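Local coordinates for protein prolyl endopeptidase (Myxococcus xanthus, PDB 2BKL) that probably hydrolyses oligopeptides on the carboxyl side of proline, and less readily alanine, as a serine endopeptidase of the prolyl oligopeptidase (S9A) family, at residues Arg47-Leu50 and Ala51-Gly55; Glu290-Pro293 and Arg294-Phe298; Gly486-Gly490 and Lys491-Asp495; Tyr668-Leu671 and Phe672-Asp676. All coordinates share one frame; numbering follows the deposited sequence.

Contact 1: residues Arg47-Leu50 and Ala51-Gly55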
loop_
_atom_site.group_PDB
_atom_site.type_symbol
_atom_site.label_atom_id
_atom_site.label_comp_id
_atom_site.label_asym_id
_atom_site.label_seq_id
_atom_site.Cartn_x
_atom_site.Cartn_y
_atom_site.Cartn_z
ATOM N N ARG A 47 -2.678 -26.747 1.485
ATOM C CA ARG A 47 -2.724 -27.005 0.047
ATOM C C ARG A 47 -3.558 -28.256 -0.242
ATOM O O ARG A 47 -4.306 -28.284 -1.223
ATOM C CB ARG A 47 -1.328 -27.208 -0.552
ATOM C CG ARG A 47 -0.309 -26.097 -0.315
ATOM C CD ARG A 47 -0.794 -24.747 -0.680
ATOM N NE ARG A 47 0.263 -23.718 -0.513
ATOM C CZ ARG A 47 0.798 -23.007 -1.497
ATOM N NH1 ARG A 47 0.382 -23.155 -2.740
ATOM N NH2 ARG A 47 1.712 -22.089 -1.231
ATOM N N GLU A 48 -3.427 -29.277 0.601
ATOM C CA GLU A 48 -4.210 -30.519 0.469
ATOM C C GLU A 48 -5.694 -30.222 0.593
ATOM O O GLU A 48 -6.511 -30.707 -0.201
ATOM C CB GLU A 48 -3.789 -31.559 1.534
ATOM C CG GLU A 48 -4.617 -32.855 1.527
ATOM C CD GLU A 48 -5.422 -33.115 2.811
ATOM O OE1 GLU A 48 -4.855 -33.692 3.775
ATOM O OE2 GLU A 48 -6.640 -32.776 2.858
ATOM N N ALA A 49 -6.056 -29.404 1.578
ATOM C CA ALA A 49 -7.443 -29.066 1.806
ATOM C C ALA A 49 -8.006 -28.227 0.652
ATOM O O ALA A 49 -9.099 -28.495 0.178
ATOM C CB ALA A 49 -7.601 -28.341 3.142
ATOM N N LEU A 50 -7.229 -27.242 0.206
ATOM C CA LEU A 50 -7.637 -26.351 -0.874
ATOM C C LEU A 50 -7.883 -27.128 -2.181
ATOM O O LEU A 50 -8.783 -26.816 -2.936
ATOM C CB LEU A 50 -6.569 -25.260 -1.108
ATOM C CG LEU A 50 -6.424 -24.171 -0.002
ATOM C CD1 LEU A 50 -5.048 -23.529 0.039
ATOM C CD2 LEU A 50 -7.486 -23.105 -0.194
ATOM N N ALA A 51 -7.107 -28.175 -2.406
ATOM C CA ALA A 51 -7.146 -28.918 -3.671
ATOM C C ALA A 51 -8.453 -29.692 -3.873
ATOM O O ALA A 51 -8.799 -30.031 -5.011
ATOM C CB ALA A 51 -5.922 -29.869 -3.755
ATOM N N LYS A 52 -9.170 -29.926 -2.778
ATOM C CA LYS A 52 -10.454 -30.644 -2.775
ATOM C C LYS A 52 -11.643 -29.698 -2.934
ATOM O O LYS A 52 -12.773 -30.162 -3.083
ATOM C CB LYS A 52 -10.650 -31.397 -1.446
ATOM C CG LYS A 52 -9.472 -32.241 -0.976
ATOM C CD LYS A 52 -9.943 -33.462 -0.184
ATOM C CE LYS A 52 -10.322 -34.643 -1.112
ATOM N NZ LYS A 52 -11.765 -35.051 -1.043
ATOM N N PHE A 53 -11.408 -28.389 -2.848
ATOM C CA PHE A 53 -12.490 -27.381 -2.862
ATOM C C PHE A 53 -13.019 -27.247 -4.271
ATOM O O PHE A 53 -12.349 -27.675 -5.205
ATOM C CB PHE A 53 -12.021 -26.006 -2.330
ATOM C CG PHE A 53 -11.711 -25.976 -0.856
ATOM C CD1 PHE A 53 -12.210 -26.939 0.022
ATOM C CD2 PHE A 53 -10.914 -24.957 -0.344
ATOM C CE1 PHE A 53 -11.889 -26.882 1.390
ATOM C CE2 PHE A 53 -10.601 -24.899 1.003
ATOM C CZ PHE A 53 -11.092 -25.858 1.870
ATOM N N PRO A 54 -14.237 -26.712 -4.428
ATOM C CA PRO A 54 -14.920 -26.768 -5.726
ATOM C C PRO A 54 -14.542 -25.655 -6.700
ATOM O O PRO A 54 -14.150 -24.550 -6.295
ATOM C CB PRO A 54 -16.406 -26.675 -5.342
ATOM C CG PRO A 54 -16.427 -25.876 -4.085
ATOM C CD PRO A 54 -15.090 -26.080 -3.402
ATOM N N GLY A 55 -14.661 -25.975 -7.989
ATOM C CA GLY A 55 -14.601 -24.992 -9.057
ATOM C C GLY A 55 -13.211 -24.659 -9.566
ATOM O O GLY A 55 -13.061 -23.698 -10.319
#
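Phe-53 folds back over the last helical turn before it, its ring lying against the backbone of Ala-49 and Leu-50. Its CG stands anti to its own carbonyl carbon (chi1 -69°), which brings one ring face under the Ala-49 carbonyl: Ala-49 O sits over the centre of that face, 3.4 Å from Phe-53 CE1. The CA of Leu-50 makes a CH-pi contact with the same face, 4.0 Å from the ring centroid. At the rim, Leu-50 CD2 meets Phe-53 CE2 at 3.8 Å, the two side chains crossing at a slant. This is the tight part, and helix 657-674 packs against it, Ser-669 and Gln-673 touching Phe-53 and Asp-666 touching Leu-50.

The backbone turns accordingly. Toward the end of helix 33-51 the bonding passes from i to i+4 to i to i+3: Ala-51 N still reaches Arg-47 O at 3.0 Å, but Lys-52 N turns to Ala-49 O and Phe-53 N to Leu-50 O (3.1 Å). The chain then leaves in an extended conformation at Phe-53 and Pro-54 and reaches Gly-55, the N-cap of helix 56-67, a short loop thus joining the two helices. With an alanine here instead of Phe-53, a gap would probably open toward helix 657-674, and the Ala-49 carbonyl and Leu-50 CD2 would lose the ring they pack on.

The solvent side is looser. Lys-52 lays its CG 3.4 Å from Glu-48 O, yet its bent chain then carries the amino group away, and Lys-52 NZ stays 6.8 Å from Glu-48 OE2.

Contact 2: residues Glu290-Pro293 and Arg294-Phe298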
loop_
_atom_site.group_PDB
_atom_site.type_symbol
_atom_site.label_atom_id
_atom_site.label_comp_id
_atom_site.label_asym_id
_atom_site.label_seq_id
_atom_site.Cartn_x
_atom_site.Cartn_y
_atom_site.Cartn_z
ATOM N N GLU A 290 -2.120 21.768 8.393
ATOM C CA GLU A 290 -2.051 22.753 9.464
ATOM C C GLU A 290 -3.229 23.713 9.385
ATOM O O GLU A 290 -3.400 24.399 8.374
ATOM C CB GLU A 290 -0.733 23.511 9.415
ATOM C CG GLU A 290 -0.455 24.312 10.692
ATOM C CD GLU A 290 0.422 25.518 10.446
ATOM O OE1 GLU A 290 1.642 25.342 10.184
ATOM O OE2 GLU A 290 -0.102 26.653 10.560
ATOM N N GLY A 291 -4.049 23.718 10.438
ATOM C CA GLY A 291 -5.262 24.515 10.482
ATOM C C GLY A 291 -6.247 24.221 9.361
ATOM O O GLY A 291 -7.042 25.077 9.011
ATOM N N ALA A 292 -6.232 22.989 8.846
ATOM C CA ALA A 292 -7.031 22.616 7.692
ATOM C C ALA A 292 -7.064 21.091 7.582
ATOM O O ALA A 292 -6.277 20.496 6.884
ATOM C CB ALA A 292 -6.430 23.234 6.418
ATOM N N PRO A 293 -7.950 20.441 8.316
ATOM C CA PRO A 293 -8.061 18.980 8.296
ATOM C C PRO A 293 -8.181 18.345 6.907
ATOM O O PRO A 293 -7.618 17.285 6.715
ATOM C CB PRO A 293 -9.313 18.715 9.126
ATOM C CG PRO A 293 -9.345 19.863 10.094
ATOM C CD PRO A 293 -8.862 21.056 9.294
ATOM N N ARG A 294 -8.857 19.004 5.955
ATOM C CA ARG A 294 -8.917 18.533 4.568
ATOM C C ARG A 294 -7.853 19.122 3.618
ATOM O O ARG A 294 -7.912 18.904 2.405
ATOM C CB ARG A 294 -10.310 18.774 4.004
ATOM C CG ARG A 294 -11.400 17.896 4.641
ATOM C CD ARG A 294 -12.784 18.166 4.064
ATOM N NE ARG A 294 -13.138 19.580 4.195
ATOM C CZ ARG A 294 -13.773 20.116 5.209
ATOM N NH1 ARG A 294 -14.199 19.372 6.235
ATOM N NH2 ARG A 294 -14.000 21.416 5.210
ATOM N N GLN A 295 -6.874 19.818 4.201
ATOM C CA GLN A 295 -5.657 20.331 3.561
ATOM C C GLN A 295 -5.862 21.569 2.715
ATOM O O GLN A 295 -6.957 21.878 2.232
ATOM C CB GLN A 295 -4.896 19.240 2.779
ATOM C CG GLN A 295 -4.414 18.127 3.698
ATOM C CD GLN A 295 -3.144 17.427 3.258
ATOM O OE1 GLN A 295 -2.107 17.555 3.919
ATOM N NE2 GLN A 295 -3.207 16.669 2.169
ATOM N N ARG A 296 -4.762 22.284 2.574
ATOM C CA ARG A 296 -4.704 23.540 1.841
ATOM C C ARG A 296 -3.292 23.733 1.320
ATOM O O ARG A 296 -2.389 22.956 1.666
ATOM C CB ARG A 296 -5.127 24.704 2.754
ATOM C CG ARG A 296 -4.308 24.879 4.017
ATOM C CD ARG A 296 -4.805 26.073 4.816
ATOM N NE ARG A 296 -4.282 26.159 6.161
ATOM C CZ ARG A 296 -4.418 27.240 6.926
ATOM N NH1 ARG A 296 -5.073 28.313 6.483
ATOM N NH2 ARG A 296 -3.916 27.246 8.140
ATOM N N VAL A 297 -3.108 24.727 0.466
ATOM C CA VAL A 297 -1.810 25.029 -0.138
ATOM C C VAL A 297 -1.348 26.449 0.140
ATOM O O VAL A 297 -2.085 27.392 -0.080
ATOM C CB VAL A 297 -1.775 24.787 -1.668
ATOM C CG1 VAL A 297 -0.350 24.922 -2.194
ATOM C CG2 VAL A 297 -2.345 23.399 -2.011
ATOM N N PHE A 298 -0.100 26.571 0.573
ATOM C CA PHE A 298 0.603 27.839 0.780
ATOM C C PHE A 298 1.712 28.013 -0.268
ATOM O O PHE A 298 2.307 27.042 -0.757
ATOM C CB PHE A 298 1.275 27.870 2.164
ATOM C CG PHE A 298 0.330 27.982 3.314
ATOM C CD1 PHE A 298 -0.094 29.227 3.749
ATOM C CD2 PHE A 298 -0.121 26.856 3.987
ATOM C CE1 PHE A 298 -0.935 29.350 4.810
ATOM C CE2 PHE A 298 -0.998 26.979 5.033
ATOM C CZ PHE A 298 -1.400 28.239 5.463
#
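Glu-290 and Arg-296 are joined across a tight connection between strands 283-288 and 296-300, neighbours in a four-stranded antiparallel sheet of the beta-propeller domain. The carbonyl oxygen of Glu-290 is the acceptor: Arg-296 grips it side-on with two nitrogens, NE at 3.0 Å and NH2 at 2.9 Å from Glu-290 O. The oxygen lies close to the guanidinium plane, and NE approaches it nearly end-on to the C=O bond. The Glu-290 carboxylate turns instead to Tyr-275 and to a salt bridge with Arg-307, while Arg-296 NH1 is paired with Glu-312.

Gly-291 follows with positive phi (58°), and a side chain here would run into Arg-296 NH2. Its carbonyl oxygen sits over one guanidinium face, toward the rim. Ala-292 opens a type I beta turn ending at Gln-295, closed by the bond from Gln-295 N to Ala-292 O at 2.8 Å. Its methyl packs along the arginine stem, Ala-292 CB being 3.6 Å from Arg-296 CG. Pro-293 takes the second position of the turn, where its ring-restricted phi fits.

The arginine reaches back past Ala-292 to Glu-290 because its CG lies between backbone N and carbonyl carbon (chi1 58°) and the chain runs extended to NE. The guanidinium face turned from Gly-291 O is met by Phe-298, whose CZ stands 3.5 Å above the plane, over its centre.

Contact 3: residues Gly486-Gly490 and Lys491-Asp495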
loop_
_atom_site.group_PDB
_atom_site.type_symbol
_atom_site.label_atom_id
_atom_site.label_comp_id
_atom_site.label_asym_id
_atom_site.label_seq_id
_atom_site.Cartn_x
_atom_site.Cartn_y
_atom_site.Cartn_z
ATOM N N GLY A 486 -8.641 5.496 7.546
ATOM C CA GLY A 486 -8.281 5.946 6.229
ATOM C C GLY A 486 -8.253 7.449 6.133
ATOM O O GLY A 486 -8.468 8.170 7.100
ATOM N N GLY A 487 -7.977 7.942 4.935
ATOM C CA GLY A 487 -7.893 9.371 4.696
ATOM C C GLY A 487 -9.067 9.972 3.955
ATOM O O GLY A 487 -8.975 11.104 3.526
ATOM N N GLU A 488 -10.178 9.256 3.834
ATOM C CA GLU A 488 -11.175 9.633 2.841
ATOM C C GLU A 488 -11.760 10.994 3.145
ATOM O O GLU A 488 -12.040 11.766 2.198
ATOM C CB GLU A 488 -12.247 8.562 2.701
ATOM C CG GLU A 488 -11.753 7.259 2.051
ATOM C CD GLU A 488 -11.206 6.184 2.997
ATOM O OE1 GLU A 488 -10.825 6.523 4.151
ATOM O OE2 GLU A 488 -11.190 4.967 2.590
ATOM N N TYR A 489 -11.990 11.285 4.417
ATOM C CA TYR A 489 -12.518 12.583 4.844
ATOM C C TYR A 489 -11.479 13.430 5.578
ATOM O O TYR A 489 -11.823 14.314 6.365
ATOM C CB TYR A 489 -13.780 12.410 5.660
ATOM C CG TYR A 489 -14.941 11.873 4.887
ATOM C CD1 TYR A 489 -15.527 12.599 3.890
ATOM C CD2 TYR A 489 -15.495 10.664 5.202
ATOM C CE1 TYR A 489 -16.627 12.109 3.182
ATOM C CE2 TYR A 489 -16.589 10.158 4.510
ATOM C CZ TYR A 489 -17.177 10.894 3.514
ATOM O OH TYR A 489 -18.283 10.426 2.841
ATOM N N GLY A 490 -10.212 13.186 5.272
ATOM C CA GLY A 490 -9.114 14.008 5.738
ATOM C C GLY A 490 -8.628 13.615 7.114
ATOM O O GLY A 490 -8.825 12.475 7.560
ATOM N N LYS A 491 -7.967 14.556 7.786
ATOM C CA LYS A 491 -7.250 14.263 9.013
ATOM C C LYS A 491 -8.149 13.724 10.115
ATOM O O LYS A 491 -7.752 12.848 10.871
ATOM C CB LYS A 491 -6.472 15.492 9.496
ATOM C CG LYS A 491 -5.777 15.330 10.819
ATOM C CD LYS A 491 -5.161 16.659 11.253
ATOM C CE LYS A 491 -4.751 16.688 12.711
ATOM N NZ LYS A 491 -3.738 15.684 13.015
ATOM N N ALA A 492 -9.349 14.280 10.212
ATOM C CA ALA A 492 -10.282 13.860 11.224
ATOM C C ALA A 492 -10.680 12.388 11.058
ATOM O O ALA A 492 -10.960 11.714 12.028
ATOM C CB ALA A 492 -11.511 14.732 11.147
ATOM N N TRP A 493 -10.731 11.914 9.824
ATOM C CA TRP A 493 -11.106 10.521 9.504
ATOM C C TRP A 493 -9.977 9.582 9.938
ATOM O O TRP A 493 -10.212 8.553 10.569
ATOM C CB TRP A 493 -11.371 10.390 8.025
ATOM C CG TRP A 493 -12.245 9.238 7.629
ATOM C CD1 TRP A 493 -11.900 8.174 6.874
ATOM C CD2 TRP A 493 -13.637 9.110 7.897
ATOM N NE1 TRP A 493 -12.973 7.344 6.685
ATOM C CE2 TRP A 493 -14.059 7.911 7.316
ATOM C CE3 TRP A 493 -14.572 9.888 8.602
ATOM C CZ2 TRP A 493 -15.364 7.487 7.367
ATOM C CZ3 TRP A 493 -15.870 9.456 8.663
ATOM C CH2 TRP A 493 -16.247 8.260 8.052
ATOM N N HIS A 494 -8.748 9.969 9.632
ATOM C CA HIS A 494 -7.577 9.207 9.979
ATOM C C HIS A 494 -7.447 9.153 11.515
ATOM O O HIS A 494 -7.299 8.082 12.108
ATOM C CB HIS A 494 -6.320 9.844 9.326
ATOM C CG HIS A 494 -5.037 9.185 9.687
ATOM N ND1 HIS A 494 -3.865 9.895 9.809
ATOM C CD2 HIS A 494 -4.736 7.899 9.982
ATOM C CE1 HIS A 494 -2.892 9.069 10.160
ATOM N NE2 HIS A 494 -3.392 7.846 10.269
ATOM N N ASP A 495 -7.491 10.321 12.133
ATOM C CA ASP A 495 -7.283 10.412 13.585
ATOM C C ASP A 495 -8.334 9.672 14.390
ATOM O O ASP A 495 -8.026 9.130 15.461
ATOM C CB ASP A 495 -7.201 11.865 14.052
ATOM C CG ASP A 495 -5.882 12.527 13.712
ATOM O OD1 ASP A 495 -4.919 11.842 13.268
ATOM O OD2 ASP A 495 -5.771 13.774 13.845
HETATM O O HOH W 1 -10.692 16.055 8.182
#
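Aromatic packing between Tyr-489 and Trp-493 dominates this turn into helix 491-495. The tyrosine presents its edge to the indole face, with planes at 78° and the centroid of the six-membered indole ring 4.8 Å from that of Tyr-489, an edge-to-face (T-shaped) pair. Tyr-489 CD2 does the touching, lying over the middle of the indole and 3.6 Å from Trp-493 CE3. Trp-493 reaches back to the loop because its CG is anti to the backbone N (chi1 -157°). Pro-431 of strand 429-437 touches both rings, and the tyrosine hydroxyl goes on to Asp-339.

At the indole edge the neighbours are polar: Gly-486 O and Glu-488 OE1 each lie 3.4 Å from Trp-493 CD1. The indole NE1 donates to Asn-482 O, and Asn-482 ND2 bonds Glu-488 OE2.

Among backbone bonds, Gly-490 O accepts the N-H of His-494 (N to O 3.3 Å) and, weakly, that of Trp-493. A water bridges Tyr-489 O (2.8 Å) and Ala-492 N.

A salt bridge runs along the helix: Lys-491 NZ meets the syn lone pair of Asp-495 OD2 at 2.9 Å. The same carboxylate also pairs with Arg-498, while His-494 NE2 is hydrogen-bonded to Glu-577 OE1, its side chain about 9 Å from bound N-[(benzyloxy)carbonyl]-L-alanyl-L-proline.

The contacts are built on a type I beta turn, Gly-487 to Gly-490, that leads into helix 491-495 with Gly-490 as N-cap, in the alpha/beta-hydrolase part of the protein.

Contact 4: residues Tyr668-Leu671 and Phe672-Asp676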
loop_
_atom_site.group_PDB
_atom_site.type_symbol
_atom_site.label_atom_id
_atom_site.label_comp_id
_atom_site.label_asym_id
_atom_site.label_seq_id
_atom_site.Cartn_x
_atom_site.Cartn_y
_atom_site.Cartn_z
ATOM N N TYR A 668 -10.718 -18.195 -3.775
ATOM C CA TYR A 668 -12.121 -18.249 -4.174
ATOM C C TYR A 668 -12.679 -19.663 -4.040
ATOM O O TYR A 668 -13.855 -19.818 -3.691
ATOM C CB TYR A 668 -12.384 -17.570 -5.552
ATOM C CG TYR A 668 -12.313 -16.048 -5.408
ATOM C CD1 TYR A 668 -13.378 -15.351 -4.869
ATOM C CD2 TYR A 668 -11.188 -15.322 -5.801
ATOM C CE1 TYR A 668 -13.328 -13.962 -4.691
ATOM C CE2 TYR A 668 -11.134 -13.915 -5.648
ATOM C CZ TYR A 668 -12.223 -13.251 -5.085
ATOM O OH TYR A 668 -12.218 -11.874 -4.877
ATOM N N SER A 669 -11.858 -20.700 -4.225
ATOM C CA SER A 669 -12.329 -22.053 -3.962
ATOM C C SER A 669 -12.589 -22.306 -2.454
ATOM O O SER A 669 -13.565 -22.960 -2.120
ATOM C CB SER A 669 -11.448 -23.107 -4.640
ATOM O OG SER A 669 -10.193 -23.273 -4.010
ATOM N N PHE A 670 -11.781 -21.730 -1.559
ATOM C CA PHE A 670 -12.046 -21.718 -0.120
ATOM C C PHE A 670 -13.414 -21.093 0.153
ATOM O O PHE A 670 -14.242 -21.645 0.864
ATOM C CB PHE A 670 -10.923 -20.947 0.604
ATOM C CG PHE A 670 -11.237 -20.569 2.032
ATOM C CD1 PHE A 670 -11.159 -21.504 3.072
ATOM C CD2 PHE A 670 -11.573 -19.270 2.348
ATOM C CE1 PHE A 670 -11.424 -21.137 4.400
ATOM C CE2 PHE A 670 -11.838 -18.902 3.626
ATOM C CZ PHE A 670 -11.768 -19.841 4.668
ATOM N N LEU A 671 -13.655 -19.932 -0.436
ATOM C CA LEU A 671 -14.917 -19.241 -0.227
ATOM C C LEU A 671 -16.100 -20.057 -0.733
ATOM O O LEU A 671 -17.141 -20.147 -0.045
ATOM C CB LEU A 671 -14.899 -17.836 -0.851
ATOM C CG LEU A 671 -13.938 -16.842 -0.182
ATOM C CD1 LEU A 671 -14.029 -15.492 -0.860
ATOM C CD2 LEU A 671 -14.227 -16.701 1.314
ATOM N N PHE A 672 -15.964 -20.624 -1.934
ATOM C CA PHE A 672 -17.056 -21.396 -2.520
ATOM C C PHE A 672 -17.378 -22.556 -1.607
ATOM O O PHE A 672 -18.536 -22.907 -1.454
ATOM C CB PHE A 672 -16.666 -21.950 -3.897
ATOM C CG PHE A 672 -16.665 -20.952 -5.005
ATOM C CD1 PHE A 672 -17.331 -19.739 -4.905
ATOM C CD2 PHE A 672 -16.032 -21.256 -6.193
ATOM C CE1 PHE A 672 -17.331 -18.839 -5.978
ATOM C CE2 PHE A 672 -16.018 -20.354 -7.247
ATOM C CZ PHE A 672 -16.683 -19.151 -7.129
ATOM N N GLN A 673 -16.358 -23.185 -1.020
ATOM C CA GLN A 673 -16.572 -24.311 -0.103
ATOM C C GLN A 673 -17.289 -23.867 1.154
ATOM O O GLN A 673 -18.346 -24.392 1.516
ATOM C CB GLN A 673 -15.243 -24.974 0.269
ATOM C CG GLN A 673 -15.354 -26.056 1.337
ATOM C CD GLN A 673 -16.088 -27.286 0.883
ATOM O OE1 GLN A 673 -16.821 -27.899 1.680
ATOM N NE2 GLN A 673 -15.901 -27.677 -0.369
ATOM N N VAL A 674 -16.731 -22.870 1.837
ATOM C CA VAL A 674 -17.171 -22.579 3.196
ATOM C C VAL A 674 -18.444 -21.754 3.241
ATOM O O VAL A 674 -19.160 -21.821 4.231
ATOM C CB VAL A 674 -16.027 -21.936 4.053
ATOM C CG1 VAL A 674 -14.843 -22.860 4.108
ATOM C CG2 VAL A 674 -15.634 -20.593 3.544
ATOM N N LEU A 675 -18.758 -21.014 2.179
ATOM C CA LEU A 675 -20.044 -20.319 2.063
ATOM C C LEU A 675 -21.077 -21.127 1.252
ATOM O O LEU A 675 -22.197 -20.630 1.007
ATOM C CB LEU A 675 -19.850 -18.956 1.444
ATOM C CG LEU A 675 -18.834 -18.048 2.135
ATOM C CD1 LEU A 675 -18.782 -16.723 1.382
ATOM C CD2 LEU A 675 -19.090 -17.825 3.631
ATOM N N ASP A 676 -20.703 -22.336 0.819
ATOM C CA ASP A 676 -21.636 -23.294 0.178
ATOM C C ASP A 676 -22.219 -22.731 -1.103
ATOM O O ASP A 676 -23.437 -22.760 -1.322
ATOM C CB ASP A 676 -22.777 -23.697 1.135
ATOM C CG ASP A 676 -22.280 -24.133 2.504
ATOM O OD1 ASP A 676 -22.050 -25.355 2.713
ATOM O OD2 ASP A 676 -22.099 -23.323 3.451
#
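Phe-670 and Val-674 pack one turn apart near the end of helix 657-674. Val-674 CB points back toward Phe-670, 3.7 Å from Phe-670 O, and from it the two methyls part. CG1, anti to the carbonyl carbon (chi1 -59°), goes to the ring's rim, 3.8 Å from Phe-670 CE1. That leaves CG2 between the backbone N and the carbonyl carbon, 3.2 Å from Phe-670 O and over the ring face, a CH-pi contact 4.2 Å from the Phe-670 centroid and only 13° off its normal. Both methyls thus touch the ring and the carbonyl oxygen of Phe-670, while Val-674 N is bonded to that same oxygen at 2.9 Å.

The ring swings toward Val-674 because Phe-670 CG is anti to its backbone N (chi1 166°), and it also packs on Val-554, Ala-607 and Leu-609 of the central sheet. A serine at Phe-670 would probably leave the Val-674 methyls without their aromatic partner and open a gap against strands 552-556 and 607-613.

On another side of the helix, Phe-672 turns a face to Tyr-668 O, which stands 3.3 Å from Phe-672 CG and also accepts the N-H of Phe-672. Leu-59 of helix 56-67 touches both Tyr-668 and Phe-672.

Asp-676 is the first residue to leave helical phi/psi; its positive phi, with two bonds back into the last turn, makes a Schellman motif at the end of the last helix of the alpha/beta-hydrolase domain.

Along the chain the contacts come in the order 1, 2, 3, 4, yet in space they form two pairs. Contacts 1 and 4 have centres about 10 Å apart and touch: the loop between helices 33-51 and 56-67 lies on helix 657-674, so the two ends of the chain pack together. Contacts 2 and 3, with centres about 13 Å apart, join the propeller to the hydrolase domain, probably by a hydrogen bond from Lys-491 N to Pro-293 O (3.0 Å). The pairs are far apart: contacts 1 and 2, on opposite sides of the chain's centre, are about 51 Å apart between centres. Each pair thus connects chain regions distant in sequence.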